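Local coordinates for protein HMG-CoA Lyase (Bacillus subtilis subsp. subtilis, PDB 1YDO) that belongs to the HMGL-like family and folds as a parallel beta/alpha barrel of the TIM type, with two chains in the assembly, at residues Ala165-Gly170 against Ala201-Leu206; Thr190-Leu195 against Leu223-Thr228. All coordinates share one frame; numbering follows the deposited sequence.

Contact 1: Ala165-Gly170 against Ala201-Leu206; sequences ALFEFG and ANQIAL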
# COMPACT_ATOMS: atom_id res chain seq x y z
N ALA A 165 11.59 -10.73 28.43
CA ALA A 165 13.00 -10.77 28.73
C ALA A 165 13.64 -9.47 28.24
O ALA A 165 14.26 -8.75 29.00
CB ALA A 165 13.65 -11.96 28.05
N LEU A 166 13.45 -9.16 26.96
CA LEU A 166 14.04 -7.96 26.41
C LEU A 166 13.78 -6.75 27.28
O LEU A 166 14.70 -6.00 27.62
CB LEU A 166 13.53 -7.68 24.99
CG LEU A 166 14.27 -8.36 23.85
CD1 LEU A 166 15.77 -8.28 24.10
CD2 LEU A 166 13.84 -9.80 23.72
N PHE A 167 12.54 -6.55 27.67
CA PHE A 167 12.24 -5.40 28.50
C PHE A 167 12.87 -5.50 29.86
O PHE A 167 13.29 -4.49 30.44
CB PHE A 167 10.73 -5.21 28.62
CG PHE A 167 10.14 -4.42 27.50
CD1 PHE A 167 10.53 -3.10 27.30
CD2 PHE A 167 9.21 -4.99 26.63
CE1 PHE A 167 10.00 -2.35 26.25
CE2 PHE A 167 8.67 -4.24 25.58
CZ PHE A 167 9.07 -2.92 25.39
N GLU A 168 12.97 -6.72 30.37
CA GLU A 168 13.56 -6.98 31.68
C GLU A 168 15.04 -6.57 31.72
O GLU A 168 15.56 -6.20 32.77
CB GLU A 168 13.43 -8.47 32.02
CG GLU A 168 13.87 -8.86 33.43
CD GLU A 168 14.39 -10.29 33.53
OE1 GLU A 168 13.66 -11.24 33.15
OE2 GLU A 168 15.55 -10.47 34.00
N PHE A 169 15.72 -6.65 30.57
CA PHE A 169 17.13 -6.28 30.49
C PHE A 169 17.32 -4.77 30.68
O PHE A 169 18.36 -4.33 31.18
CB PHE A 169 17.71 -6.70 29.12
CG PHE A 169 17.77 -8.19 28.90
CD1 PHE A 169 18.04 -8.71 27.63
CD2 PHE A 169 17.56 -9.08 29.96
CE1 PHE A 169 18.10 -10.09 27.41
CE2 PHE A 169 17.62 -10.47 29.74
CZ PHE A 169 17.89 -10.97 28.46
N GLY A 170 16.34 -3.98 30.27
CA GLY A 170 16.45 -2.54 30.43
C GLY A 170 16.38 -1.77 29.13
O GLY A 170 16.62 -0.56 29.10
N ALA A 201 2.54 0.78 25.42
CA ALA A 201 2.51 1.06 23.98
C ALA A 201 3.59 2.04 23.53
O ALA A 201 4.08 1.97 22.41
CB ALA A 201 1.15 1.58 23.59
N ASN A 202 3.98 2.95 24.42
CA ASN A 202 5.00 3.93 24.08
C ASN A 202 6.36 3.30 23.84
O ASN A 202 7.21 3.88 23.15
CB ASN A 202 5.13 4.97 25.19
CG ASN A 202 3.84 5.74 25.41
OD1 ASN A 202 3.86 6.85 25.96
ND2 ASN A 202 2.72 5.15 25.00
N GLN A 203 6.59 2.13 24.40
CA GLN A 203 7.87 1.48 24.22
C GLN A 203 7.84 0.37 23.16
O GLN A 203 8.68 -0.53 23.16
CB GLN A 203 8.36 0.93 25.56
CG GLN A 203 8.77 2.01 26.53
CD GLN A 203 9.09 1.47 27.91
OE1 GLN A 203 9.93 0.58 28.07
NE2 GLN A 203 8.42 2.00 28.92
N ILE A 204 6.88 0.45 22.25
CA ILE A 204 6.78 -0.54 21.20
C ILE A 204 6.72 0.10 19.81
O ILE A 204 5.86 0.94 19.55
CB ILE A 204 5.56 -1.44 21.41
CG1 ILE A 204 5.80 -2.35 22.60
CG2 ILE A 204 5.30 -2.26 20.17
CD1 ILE A 204 4.58 -3.14 23.03
N ALA A 205 7.64 -0.31 18.94
CA ALA A 205 7.69 0.21 17.58
C ALA A 205 7.38 -0.89 16.59
O ALA A 205 7.48 -2.08 16.90
CB ALA A 205 9.05 0.79 17.31
N LEU A 206 7.00 -0.48 15.38
CA LEU A 206 6.69 -1.44 14.34
C LEU A 206 7.50 -1.25 13.07
O LEU A 206 7.64 -0.15 12.56
CB LEU A 206 5.20 -1.39 14.02
CG LEU A 206 4.33 -2.04 15.08
CD1 LEU A 206 2.88 -1.92 14.66
CD2 LEU A 206 4.70 -3.50 15.27
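The phenyl ring of Phe167, near the carboxyl end of helix 156-169, turns its edge to Gln203, just ahead of strand 204-207. At the tip of the ring CZ lies 3.3 Å from the backbone O of Gln203, and this oxygen sits in the ring plane, a placement that could be mildly favourable for a rim C-H, although no hydrogen bond joins the two segments. The CB of Gln203 lies above the plane over the rim, 3.7 Å from Phe167 CE1. Ile204 adds an apolar neighbour more loosely, its CG1 4.3 Å from Phe167 CZ. A flat, wide side chain suits Phe167 because it must span a wide gap: its CA and that of Gln203 are 9.2 Å apart. Leu174, and Phe199, whose ring meets that of Phe167 at about 25°, complete the apolar surroundings.

The partly exposed amide of Gln203 forms the polar, solvent side. Its CG lies beside the backbone N (chi1 -70°) and the chain then runs extended, which brings OE1 up over the CE1-CD1 side of the rim, above the plane and 3.4 Å from Phe167 CE1. Amide and ring planes stand 75° apart, so the two do not stack. Gly170, with its positive phi, ends the helix in a Schellman motif.

In the outer wall of the TIM-type barrel, helix 156-169 thus packs against the start of strand 204-207, next to strand 174-177 in the sheet. Chemically, a single aromatic residue makes a largely apolar joint, which should depend on shape more than on directional bonds.

Contact 2: Thr190-Leu195 against Leu223-Thr228; sequences TVLEAL and LQMGIT
Leu192 of helix 185-196 and Ile227, just beyond helix 215-225, reach toward each other tip to tip. The CD1 of Ile227 meets both branches of the leucine fork, 3.4 Å from Leu192 CD1 and 3.5 Å from Leu192 CD2. Ile227 presents this methyl because its CG1 lies beside the backbone N (chi1 -78°) and the chain bends again at chi2. Branched aliphatic side chains fit here: both residues are buried, and the forked end of one receives the single methyl of the other. On a second side of Leu192, Met225, modelled as selenomethionine, crosses obliquely, with its CG 4.1 Å from Leu192 CD1.

Farther from the strands, the selenoether chain of Met225 bends at chi2 and chi3 and brings its methyl to Glu193. There Met225 CE is 3.4 Å from Glu193 OE1, the side chains crossing at about a right angle. A flexible, unbranched residue can follow such a course, while the exposed glutamate probably keeps its charge at the margin of the interface.

The next shell sets these groups in place. Gly226, with positive phi, takes the chain out of helical geometry between Met225 and Ile227, so that both neighbours can direct their side chains at the same helix. Leu196 of that helix also touches both of them, and Leu195 faces helix 156-169. Nearby, Gln224 OE1 hydrogen-bonds to Gln224 NE2 of the second subunit.

With no hydrogen bond or salt bridge between the segments, helix 185-196 is joined to the end of helix 215-225 and the loop after it by dispersion and the hydrophobic effect, and polarity enters only at the Glu193 margin.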
# COMPACT_ATOMS: atom_id res chain seq x y z
N THR A 190 -4.66 -8.72 16.63
CA THR A 190 -4.67 -9.72 17.68
C THR A 190 -3.31 -9.73 18.35
O THR A 190 -3.21 -9.88 19.56
CB THR A 190 -4.99 -11.14 17.14
OG1 THR A 190 -3.86 -11.65 16.44
CG2 THR A 190 -6.17 -11.10 16.19
N VAL A 191 -2.25 -9.57 17.56
CA VAL A 191 -0.92 -9.57 18.11
C VAL A 191 -0.72 -8.39 19.05
O VAL A 191 -0.35 -8.58 20.20
CB VAL A 191 0.15 -9.51 17.02
CG1 VAL A 191 1.50 -9.21 17.64
CG2 VAL A 191 0.20 -10.83 16.28
N LEU A 192 -0.95 -7.18 18.55
CA LEU A 192 -0.80 -6.00 19.38
C LEU A 192 -1.75 -6.02 20.58
O LEU A 192 -1.49 -5.40 21.60
CB LEU A 192 -1.01 -4.72 18.57
CG LEU A 192 0.12 -4.37 17.62
CD1 LEU A 192 -0.25 -3.14 16.83
CD2 LEU A 192 1.40 -4.14 18.40
N GLU A 193 -2.84 -6.74 20.44
CA GLU A 193 -3.82 -6.86 21.50
C GLU A 193 -3.20 -7.61 22.67
O GLU A 193 -3.35 -7.21 23.82
CB GLU A 193 -5.04 -7.63 21.01
CG GLU A 193 -6.26 -7.55 21.91
CD GLU A 193 -7.05 -6.26 21.71
OE1 GLU A 193 -6.71 -5.24 22.36
OE2 GLU A 193 -8.01 -6.27 20.89
N ALA A 194 -2.51 -8.71 22.37
CA ALA A 194 -1.87 -9.55 23.37
C ALA A 194 -0.63 -8.89 23.95
O ALA A 194 -0.32 -9.06 25.13
CB ALA A 194 -1.52 -10.90 22.78
N LEU A 195 0.09 -8.14 23.12
CA LEU A 195 1.29 -7.46 23.58
C LEU A 195 0.96 -6.20 24.38
O LEU A 195 1.37 -6.07 25.53
CB LEU A 195 2.19 -7.09 22.38
CG LEU A 195 3.03 -8.21 21.78
CD1 LEU A 195 3.58 -7.76 20.44
CD2 LEU A 195 4.17 -8.61 22.71
N LEU A 223 -1.96 2.15 14.31
CA LEU A 223 -2.26 3.50 14.76
C LEU A 223 -3.50 3.49 15.64
O LEU A 223 -3.62 4.30 16.56
CB LEU A 223 -2.48 4.43 13.58
CG LEU A 223 -1.22 5.06 13.01
CD1 LEU A 223 -1.57 5.71 11.71
CD2 LEU A 223 -0.63 6.06 13.99
N GLN A 224 -4.41 2.58 15.34
CA GLN A 224 -5.64 2.47 16.09
C GLN A 224 -5.44 1.78 17.44
O GLN A 224 -6.19 2.04 18.38
CB GLN A 224 -6.67 1.68 15.30
CG GLN A 224 -7.28 2.42 14.13
CD GLN A 224 -8.27 1.55 13.37
OE1 GLN A 224 -8.97 2.02 12.46
NE2 GLN A 224 -8.34 0.27 13.73
N MSE A 225 -4.46 0.90 17.52
CA MSE A 225 -4.19 0.20 18.76
C MSE A 225 -3.42 1.06 19.75
O MSE A 225 -3.47 0.80 20.94
CB MSE A 225 -3.39 -1.08 18.49
CG MSE A 225 -4.11 -2.12 17.64
SE MSE A 225 -5.77 -2.74 18.45
CE MSE A 225 -5.02 -3.16 20.20
N GLY A 226 -2.70 2.07 19.24
CA GLY A 226 -1.94 2.95 20.11
C GLY A 226 -0.46 3.14 19.80
O GLY A 226 0.17 4.09 20.26
N ILE A 227 0.12 2.23 19.01
CA ILE A 227 1.53 2.34 18.65
C ILE A 227 1.73 3.71 18.00
O ILE A 227 0.88 4.16 17.23
CB ILE A 227 1.95 1.23 17.65
CG1 ILE A 227 2.17 -0.10 18.37
CG2 ILE A 227 3.22 1.61 16.96
CD1 ILE A 227 0.93 -0.74 18.86
N THR A 228 2.84 4.37 18.29
CA THR A 228 3.10 5.68 17.71
C THR A 228 4.52 5.77 17.16
O THR A 228 5.01 6.85 16.83
CB THR A 228 2.88 6.80 18.76
OG1 THR A 228 3.77 6.60 19.88
CG2 THR A 228 1.43 6.79 19.27

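How the contacts relate
Contacts 1 and 2 are neighbours in the barrel wall, their centres 13 Å apart, and their segments alternate along the chain. Strand 204-207 follows helix 185-196 and precedes helix 215-225. Leu206 of this strand packs against both sides of contact 2: its CD1 is 4.0 Å from Leu192 CD1 and 4.2 Å from Ile227 CG1. Ile204 is shared, its O lying 3.8 Å from Ile227 CG2 while its side chain reaches the ring of Phe167. The carboxyl ends of helices 156-169 and 215-225 and the start of strand 204-207 meet at this end of the barrel, whereas TIM barrels place their active sites at the carboxyl ends of the strands.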